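Local atomic coordinates of 3-phytase (Klebsiella pneumoniae, PDB entry 2WNH), a protein that probably hydrolyses phosphate esters of phytate (inositol hexakisphosphate), attacking first at the 3-position, as a histidine acid phosphatase. Residues D126-P129 with L130-T133; L287-H290 with D291-A295; C379-Q382 with A383-A387. The protein carries 3 engineered substitutions. All blocks are in the same frame, centred on the assembly; numbering follows the deposited sequence. Where two conformers were deposited one is given.

Interaction 1 (D126-P129 with L130-T133); sequences DADP and LFQT
An Asx-Pro turn at Asp128-Pro129-Leu130 starts this compact bend in the loop between helices 99-112 and 143-154. The carboxylate oxygen OD1 of Asp128 accepts the N-H of Leu130 (OD1 to N 2.9 Å) from its anti side, 22° out of the carboxylate plane. Asp128 CG lies anti to its own backbone N (chi1 -180°), which turns the carboxylate toward Leu130, where OD1 meets the N-H and the two side chains run side by side. OD1 is also engaged by Arg94 NH2 in a salt bridge, so Arg94 of strand 91-95 probably helps fix its rotation. The carbonyl oxygen of the same residue, Asp128 O, is gripped twice: by Phe131 N at 3.0 Å, well above the carbonyl plane, and by Gln132 N at 2.9 Å, almost in line with the C=O bond. The first closes a type I beta turn, the second a wider alpha turn.

Gln132 folds its side chain back, bent at chi2, and its OE1 takes the N-H of Asp128 on an in-plane lone pair (OE1 to N 2.8 Å). Its NE2 goes on to Ser96 OG, which fixes the orientation of the amide. The Phe131 ring lies obliquely to the carboxylate, with Asp128 CG 3.5 Å from Phe131 CD2 and the two planes 52° apart, while Leu130 CB sits over the centre of one ring face. At the exit, Thr133 CG2 approaches Pro129 O to 3.4 Å. One residue thus bonds through both its carboxylate and its carbonyl to the N-H groups ahead, which is the signature of an Asx motif.

Interaction 2 (L287-H290 with D291-A295); sequences LVAH and DTNIA
His290 O points into the first turn of helix 291-301 and accepts the N-H of Ile294 nearly straight (O to N 3.2 Å, 169° at the hydrogen), with a weak second bond from Asn293 N, so His290 is the N-cap where strand 284-289 gives way to the helix. The side chain of Asn293, at N3, turns back toward the strand. Its OD1 accepts the backbone N-H of His290 on an in-plane lone pair (OD1 to N 3.1 Å), and the 139° angle at the hydrogen leaves the bond somewhat bent. This is the N3-to-N-cap half of a capping box. With CG anti to the carbonyl carbon (chi1 -55°), the Asn293 amide runs alongside the His290 side chain. OD1 lies at the imidazole edge, in the ring plane, 3.4 Å from His290 CD2, and also rests 3.4 Å from Ala289 CB.

The strand is parallel to 14-24 and 91-95 in the central sheet, so the junction is a strand-to-helix turn at the end of a core strand. Its His290-Asp291 sequence matches the conserved His-Asp pair of histidine acid phosphatases, consistent with a place at the active site. The imidazole NE2 is hydrogen-bonded to Ser96 OG, which anchors the ring at its far end. Asp291 OD1 weakly accepts the N-H of Thr292 (Asp291 OD1 to Thr292 N 2.8 Å), while Asp291 OD2 forms a long, weak ion pair with Arg24.

Interaction 3 (C379-Q382 with A383-A387); sequences CPFQ and AAITA
The first turn of helix 381-388 grows directly out of strand 376-380, with Pro380 as the N-cap whose carbonyl starts the hydrogen bonding: Pro380 O accepts the N-H of Ala384 (O to N 3.0 Å). Phe381 O takes Ile385 N at 3.0 Å in an almost straight bond (173° at the hydrogen), and Gln382 O takes Thr386 N at 2.9 Å, so the regular i to i+4 pattern is established within three residues.

On the buried side the i, i+4 pair Phe381 and Ile385 makes a CH-pi contact. Ile385 CG1 lies over one ring face, 4.0 Å from the centroid and 20° off the normal, its closest ring atom being Phe381 CE2 at 3.7 Å. With CG anti to the backbone N, chi1 near -175° helps bring the end of the Phe381 ring back toward Ile385. This strand-to-helix corner is laid against helix 256-274, whose Val274 touches both side chains of the pair, and against strand 334-342, where Leu336 meets Phe381 and Ala384. At the strand end, Cys379 CB packs on Ala384 CB at 4.0 Å, while Cys379 SG is tied to Cys370 by a disulfide, a covalent link beside the helix start.

Overall arrangement
The three local contacts follow one another along the chain, interaction 1 first and interaction 3 last. Interactions 1 and 2 are neighbours, their centres 11 Å apart: Phe131 O probably accepts a hydrogen bond from Asn293 ND2 at 3.2 Å, and Ser96 OG serves both Gln132 NE2 and His290 NE2. The loop is thereby fastened to the start of helix 291-301. Interaction 3 stands apart, 23 Å from interaction 2 and 28 Å from interaction 1 between centres, though strands 284-289 and 376-380 belong to the same mixed sheet. Helix 256-274 is the shared element, touching side chains of all three contacts, so that one helix packs against residues of both strand-to-helix junctions and of the loop.

Interaction 1 (D126-P129 with L130-T133)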
ATOM      1  N   ASP B 126      36.106   1.012 -19.198  1.00 35.35           N
ATOM      2  CA  ASP B 126      35.995  -0.211 -18.412  1.00 35.30           C
ATOM      3  C   ASP B 126      36.927  -0.214 -17.204  1.00 32.81           C
ATOM      4  O   ASP B 126      37.161  -1.260 -16.604  1.00 32.59           O
ATOM      5  CB  ASP B 126      36.191  -1.468 -19.268  1.00 37.50           C
ATOM      6  CG  ASP B 126      37.265  -1.304 -20.314  1.00 42.66           C
ATOM      7  OD1 ASP B 126      38.323  -0.714 -19.987  1.00 45.86           O
ATOM      8  OD2 ASP B 126      37.042  -1.775 -21.461  1.00 46.80           O
ATOM      9  N   ALA B 127      37.429   0.964 -16.832  1.00 30.29           N
ATOM     10  CA  ALA B 127      38.306   1.081 -15.672  1.00 27.60           C
ATOM     11  C   ALA B 127      38.004   2.310 -14.813  1.00 25.71           C
ATOM     12  O   ALA B 127      38.048   3.453 -15.290  1.00 26.16           O
ATOM     13  CB  ALA B 127      39.789   1.073 -16.109  1.00 28.05           C
ATOM     14  N   ASP B 128      37.720   2.061 -13.537  1.00 22.62           N
ATOM     15  CA  ASP B 128      37.452   3.098 -12.555  1.00 20.42           C
ATOM     16  C   ASP B 128      38.650   3.098 -11.618  1.00 18.89           C
ATOM     17  O   ASP B 128      38.998   2.056 -11.105  1.00 18.12           O
ATOM     18  CB  ASP B 128      36.156   2.753 -11.799  1.00 18.33           C
ATOM     19  CG  ASP B 128      35.772   3.784 -10.735  1.00 19.27           C
ATOM     20  OD1 ASP B 128      36.652   4.315 -10.015  1.00 18.79           O
ATOM     21  OD2 ASP B 128      34.549   4.031 -10.604  1.00 17.06           O
ATOM     22  N   PRO B 129      39.289   4.266 -11.395  1.00 20.05           N
ATOM     23  CA  PRO B 129      40.520   4.307 -10.583  1.00 19.85           C
ATOM     24  C   PRO B 129      40.360   3.955  -9.090  1.00 18.31           C
ATOM     25  O   PRO B 129      41.349   3.738  -8.402  1.00 19.77           O
ATOM     26  CB  PRO B 129      40.990   5.758 -10.738  1.00 20.94           C
ATOM     27  CG  PRO B 129      39.745   6.525 -10.997  1.00 20.74           C
ATOM     28  CD  PRO B 129      38.901   5.616 -11.856  1.00 20.17           C
ATOM     29  N   LEU B 130      39.126   3.872  -8.593  1.00 17.22           N
ATOM     30  CA  LEU B 130      38.902   3.377  -7.241  1.00 15.48           C
ATOM     31  C   LEU B 130      38.919   1.853  -7.178  1.00 17.17           C
ATOM     32  O   LEU B 130      39.197   1.289  -6.130  1.00 17.30           O
ATOM     33  CB  LEU B 130      37.533   3.834  -6.744  1.00 16.72           C
ATOM     34  CG  LEU B 130      37.331   5.317  -6.437  1.00 17.50           C
ATOM     35  CD1 LEU B 130      35.839   5.547  -6.198  1.00 20.76           C
ATOM     36  CD2 LEU B 130      38.175   5.738  -5.211  1.00 20.01           C
ATOM     37  N   PHE B 131      38.603   1.207  -8.301  1.00 17.78           N
ATOM     38  CA  PHE B 131      38.324  -0.228  -8.321  1.00 18.44           C
ATOM     39  C   PHE B 131      39.273  -1.084  -9.183  1.00 19.94           C
ATOM     40  O   PHE B 131      39.802  -2.082  -8.706  1.00 20.97           O
ATOM     41  CB  PHE B 131      36.870  -0.466  -8.752  1.00 18.19           C
ATOM     42  CG  PHE B 131      35.850   0.333  -7.966  1.00 16.58           C
ATOM     43  CD1 PHE B 131      35.810   0.299  -6.573  1.00 18.16           C
ATOM     44  CD2 PHE B 131      34.897   1.095  -8.646  1.00 18.68           C
ATOM     45  CE1 PHE B 131      34.850   1.040  -5.868  1.00 20.42           C
ATOM     46  CE2 PHE B 131      33.923   1.804  -7.950  1.00 18.34           C
ATOM     47  CZ  PHE B 131      33.908   1.795  -6.571  1.00 17.97           C
ATOM     48  N   GLN B 132      39.461  -0.692 -10.444  1.00 21.07           N
ATOM     49  CA  GLN B 132      40.374  -1.375 -11.375  1.00 20.42           C
ATOM     50  C   GLN B 132      41.755  -0.756 -11.208  1.00 21.19           C
ATOM     51  O   GLN B 132      42.318  -0.184 -12.143  1.00 23.35           O
ATOM     52  CB  GLN B 132      39.876  -1.217 -12.819  1.00 20.40           C
ATOM     53  CG  GLN B 132      38.686  -2.120 -13.164  1.00 22.28           C
ATOM     54  CD  GLN B 132      37.373  -1.682 -12.507  1.00 23.10           C
ATOM     55  OE1 GLN B 132      37.024  -0.505 -12.543  1.00 20.91           O
ATOM     56  NE2 GLN B 132      36.648  -2.635 -11.897  1.00 23.12           N
ATOM     57  N   THR B 133      42.279  -0.863  -9.992  1.00 22.54           N
ATOM     58  CA  THR B 133      43.521  -0.184  -9.612  1.00 22.22           C
ATOM     59  C   THR B 133      44.764  -0.772 -10.302  1.00 24.77           C
ATOM     60  O   THR B 133      45.807  -0.119 -10.399  1.00 26.06           O
ATOM     61  CB  THR B 133      43.704  -0.179  -8.079  1.00 22.55           C
ATOM     62  OG1 THR B 133      43.597  -1.520  -7.575  1.00 19.84           O
ATOM     63  CG2 THR B 133      42.653   0.701  -7.433  1.00 18.58           C
TER

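Interaction 2 (L287-H290 with D291-A295)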
ATOM      1  N   LEU B 287      29.201   2.634  -2.713  1.00 14.09           N
ATOM      2  CA  LEU B 287      30.186   2.153  -3.677  1.00 14.77           C
ATOM      3  C   LEU B 287      29.978   0.654  -3.858  1.00 14.07           C
ATOM      4  O   LEU B 287      29.859  -0.087  -2.887  1.00 15.14           O
ATOM      5  CB  LEU B 287      31.600   2.392  -3.146  1.00 15.22           C
ATOM      6  CG  LEU B 287      31.929   3.807  -2.656  1.00 16.31           C
ATOM      7  CD1 LEU B 287      33.377   3.835  -2.145  1.00 18.67           C
ATOM      8  CD2 LEU B 287      31.727   4.829  -3.765  1.00 17.67           C
ATOM      9  N   VAL B 288      29.969   0.208  -5.108  1.00 15.48           N
ATOM     10  CA  VAL B 288      29.686  -1.190  -5.369  1.00 14.40           C
ATOM     11  C   VAL B 288      30.811  -1.749  -6.246  1.00 14.61           C
ATOM     12  O   VAL B 288      31.020  -1.290  -7.379  1.00 15.47           O
ATOM     13  CB  VAL B 288      28.278  -1.372  -5.999  1.00 15.04           C
ATOM     14  CG1 VAL B 288      27.953  -2.858  -6.164  1.00 16.50           C
ATOM     15  CG2 VAL B 288      27.187  -0.703  -5.090  1.00 13.55           C
ATOM     16  N   ALA B 289      31.502  -2.745  -5.705  1.00 15.73           N
ATOM     17  CA  ALA B 289      32.677  -3.314  -6.368  1.00 15.77           C
ATOM     18  C   ALA B 289      32.821  -4.808  -6.058  1.00 16.44           C
ATOM     19  O   ALA B 289      31.836  -5.552  -6.042  1.00 15.66           O
ATOM     20  CB  ALA B 289      33.945  -2.520  -6.000  1.00 16.58           C
ATOM     21  N   HIS B 290      34.044  -5.241  -5.794  1.00 17.02           N
ATOM     22  CA  HIS B 290      34.376  -6.670  -5.816  1.00 18.03           C
ATOM     23  C   HIS B 290      34.942  -7.096  -4.472  1.00 18.36           C
ATOM     24  O   HIS B 290      35.371  -6.263  -3.665  1.00 17.92           O
ATOM     25  CB  HIS B 290      35.326  -6.965  -7.003  1.00 17.78           C
ATOM     26  CG  HIS B 290      34.871  -6.338  -8.289  1.00 22.60           C
ATOM     27  ND1 HIS B 290      34.109  -7.010  -9.226  1.00 25.87           N
ATOM     28  CD2 HIS B 290      35.013  -5.072  -8.761  1.00 25.76           C
ATOM     29  CE1 HIS B 290      33.826  -6.194 -10.228  1.00 26.46           C
ATOM     30  NE2 HIS B 290      34.365  -5.013  -9.971  1.00 28.65           N
ATOM     31  N   ASP B 291      34.922  -8.402  -4.214  1.00 18.86           N
ATOM     32  CA  ASP B 291      35.455  -8.922  -2.968  1.00 19.71           C
ATOM     33  C   ASP B 291      36.934  -8.569  -2.833  1.00 18.56           C
ATOM     34  O   ASP B 291      37.398  -8.306  -1.738  1.00 17.38           O
ATOM     35  CB  ASP B 291      35.216 -10.437  -2.822  1.00 20.88           C
ATOM     36  CG  ASP B 291      35.598 -11.251  -4.070  1.00 26.77           C
ATOM     37  OD1 ASP B 291      36.225 -10.743  -5.033  1.00 26.85           O
ATOM     38  OD2 ASP B 291      35.264 -12.448  -4.069  1.00 25.48           O
ATOM     39  N   THR B 292      37.649  -8.546  -3.957  1.00 18.19           N
ATOM     40  CA  THR B 292      39.051  -8.107  -3.995  1.00 19.32           C
ATOM     41  C   THR B 292      39.253  -6.736  -3.312  1.00 18.78           C
ATOM     42  O   THR B 292      40.151  -6.542  -2.477  1.00 18.04           O
ATOM     43  CB  THR B 292      39.503  -8.034  -5.465  1.00 19.95           C
ATOM     44  OG1 THR B 292      39.407  -9.349  -6.032  1.00 24.73           O
ATOM     45  CG2 THR B 292      40.966  -7.572  -5.570  1.00 23.72           C
ATOM     46  N   ASN B 293      38.398  -5.785  -3.681  1.00 17.59           N
ATOM     47  CA  ASN B 293      38.466  -4.436  -3.136  1.00 17.53           C
ATOM     48  C   ASN B 293      38.172  -4.406  -1.637  1.00 16.42           C
ATOM     49  O   ASN B 293      38.890  -3.756  -0.863  1.00 16.03           O
ATOM     50  CB  ASN B 293      37.495  -3.518  -3.890  1.00 17.16           C
ATOM     51  CG  ASN B 293      37.722  -3.529  -5.386  1.00 19.23           C
ATOM     52  OD1 ASN B 293      36.960  -4.140  -6.130  1.00 19.53           O
ATOM     53  ND2 ASN B 293      38.798  -2.892  -5.829  1.00 18.99           N
ATOM     54  N   ILE B 294      37.114  -5.099  -1.221  1.00 16.50           N
ATOM     55  CA  ILE B 294      36.781  -5.201   0.197  1.00 15.92           C
ATOM     56  C   ILE B 294      37.904  -5.827   1.016  1.00 16.40           C
ATOM     57  O   ILE B 294      38.253  -5.316   2.071  1.00 15.53           O
ATOM     58  CB  ILE B 294      35.451  -5.937   0.444  1.00 17.50           C
ATOM     59  CG1 ILE B 294      34.319  -5.109  -0.174  1.00 17.25           C
ATOM     60  CG2 ILE B 294      35.233  -6.135   1.950  1.00 15.98           C
ATOM     61  CD1 ILE B 294      32.942  -5.811  -0.237  1.00 18.89           C
ATOM     62  N   ALA B 295      38.475  -6.923   0.511  1.00 14.97           N
ATOM     63  CA  ALA B 295      39.605  -7.570   1.194  1.00 15.09           C
ATOM     64  C   ALA B 295      40.796  -6.625   1.361  1.00 15.35           C
ATOM     65  O   ALA B 295      41.393  -6.556   2.447  1.00 14.00           O
ATOM     66  CB  ALA B 295      40.019  -8.843   0.461  1.00 16.21           C
TER

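Interaction 3 (C379-Q382 with A383-A387)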
ATOM      1  N   CYS B 379      33.144   5.041  18.110  1.00 18.35           N
ATOM      2  CA  CYS B 379      34.557   5.319  18.376  1.00 18.94           C
ATOM      3  C   CYS B 379      34.859   6.805  18.151  1.00 19.32           C
ATOM      4  O   CYS B 379      34.490   7.355  17.106  1.00 19.24           O
ATOM      5  CB  CYS B 379      35.407   4.448  17.434  1.00 18.91           C
ATOM      6  SG  CYS B 379      35.071   2.666  17.662  0.75 20.09           S
ATOM      7  N   PRO B 380      35.532   7.474  19.115  1.00 19.77           N
ATOM      8  CA  PRO B 380      35.877   8.878  18.868  1.00 18.77           C
ATOM      9  C   PRO B 380      36.422   9.084  17.459  1.00 19.35           C
ATOM     10  O   PRO B 380      37.361   8.397  17.029  1.00 18.93           O
ATOM     11  CB  PRO B 380      36.922   9.167  19.961  1.00 19.89           C
ATOM     12  CG  PRO B 380      36.431   8.325  21.096  1.00 19.59           C
ATOM     13  CD  PRO B 380      35.996   7.034  20.447  1.00 20.29           C
ATOM     14  N   PHE B 381      35.843  10.045  16.755  1.00 17.75           N
ATOM     15  CA  PHE B 381      35.957  10.126  15.297  1.00 18.37           C
ATOM     16  C   PHE B 381      37.403  10.277  14.796  1.00 18.47           C
ATOM     17  O   PHE B 381      37.844   9.461  13.975  1.00 18.46           O
ATOM     18  CB  PHE B 381      35.065  11.260  14.734  1.00 17.43           C
ATOM     19  CG  PHE B 381      35.054  11.325  13.234  1.00 19.21           C
ATOM     20  CD1 PHE B 381      34.153  10.539  12.501  1.00 18.00           C
ATOM     21  CD2 PHE B 381      35.925  12.173  12.544  1.00 21.28           C
ATOM     22  CE1 PHE B 381      34.130  10.592  11.091  1.00 20.40           C
ATOM     23  CE2 PHE B 381      35.908  12.245  11.143  1.00 23.18           C
ATOM     24  CZ  PHE B 381      35.022  11.441  10.416  1.00 20.94           C
ATOM     25  N   GLN B 382      38.140  11.297  15.269  1.00 19.81           N
ATOM     26  CA  GLN B 382      39.502  11.528  14.730  1.00 20.64           C
ATOM     27  C   GLN B 382      40.476  10.376  14.998  1.00 20.17           C
ATOM     28  O   GLN B 382      41.231   9.963  14.110  1.00 20.29           O
ATOM     29  CB  GLN B 382      40.107  12.838  15.245  0.80 21.87           C
ATOM     30  CG  GLN B 382      41.386  13.223  14.490  0.80 25.76           C
ATOM     31  CD  GLN B 382      41.229  13.089  12.975  0.80 30.07           C
ATOM     32  OE1 GLN B 382      40.354  13.733  12.378  0.80 33.29           O
ATOM     33  NE2 GLN B 382      42.058  12.239  12.353  0.80 28.24           N
ATOM     34  N   ALA B 383      40.466   9.873  16.232  1.00 19.74           N
ATOM     35  CA  ALA B 383      41.289   8.728  16.600  1.00 19.50           C
ATOM     36  C   ALA B 383      40.962   7.483  15.773  1.00 19.15           C
ATOM     37  O   ALA B 383      41.849   6.671  15.504  1.00 18.97           O
ATOM     38  CB  ALA B 383      41.125   8.416  18.092  1.00 18.84           C
ATOM     39  N   ALA B 384      39.688   7.309  15.403  1.00 18.91           N
ATOM     40  CA  ALA B 384      39.281   6.161  14.596  1.00 18.83           C
ATOM     41  C   ALA B 384      39.818   6.301  13.173  1.00 19.27           C
ATOM     42  O   ALA B 384      40.407   5.355  12.616  1.00 18.53           O
ATOM     43  CB  ALA B 384      37.767   6.020  14.606  1.00 19.71           C
ATOM     44  N   ILE B 385      39.631   7.484  12.593  1.00 18.11           N
ATOM     45  CA  ILE B 385      40.179   7.799  11.266  1.00 20.14           C
ATOM     46  C   ILE B 385      41.693   7.562  11.203  1.00 21.14           C
ATOM     47  O   ILE B 385      42.191   6.938  10.265  1.00 21.15           O
ATOM     48  CB  ILE B 385      39.828   9.245  10.860  1.00 21.11           C
ATOM     49  CG1 ILE B 385      38.289   9.412  10.781  1.00 20.66           C
ATOM     50  CG2 ILE B 385      40.541   9.646   9.565  1.00 24.00           C
ATOM     51  CD1 ILE B 385      37.623   8.711   9.596  1.00 19.89           C
ATOM     52  N   THR B 386      42.407   8.058  12.205  1.00 21.73           N
ATOM     53  CA  THR B 386      43.863   7.903  12.270  1.00 22.43           C
ATOM     54  C   THR B 386      44.274   6.442  12.340  1.00 20.77           C
ATOM     55  O   THR B 386      45.171   6.013  11.613  1.00 22.69           O
ATOM     56  CB  THR B 386      44.443   8.664  13.468  1.00 21.55           C
ATOM     57  OG1 THR B 386      44.176  10.062  13.295  1.00 23.35           O
ATOM     58  CG2 THR B 386      45.977   8.458  13.562  1.00 23.67           C
ATOM     59  N   ALA B 387      43.627   5.684  13.217  1.00 21.59           N
ATOM     60  CA  ALA B 387      43.933   4.268  13.357  1.00 20.96           C
ATOM     61  C   ALA B 387      43.632   3.480  12.083  1.00 21.06           C
ATOM     62  O   ALA B 387      44.440   2.646  11.645  1.00 20.26           O
ATOM     63  CB  ALA B 387      43.204   3.662  14.562  1.00 20.26           C
TER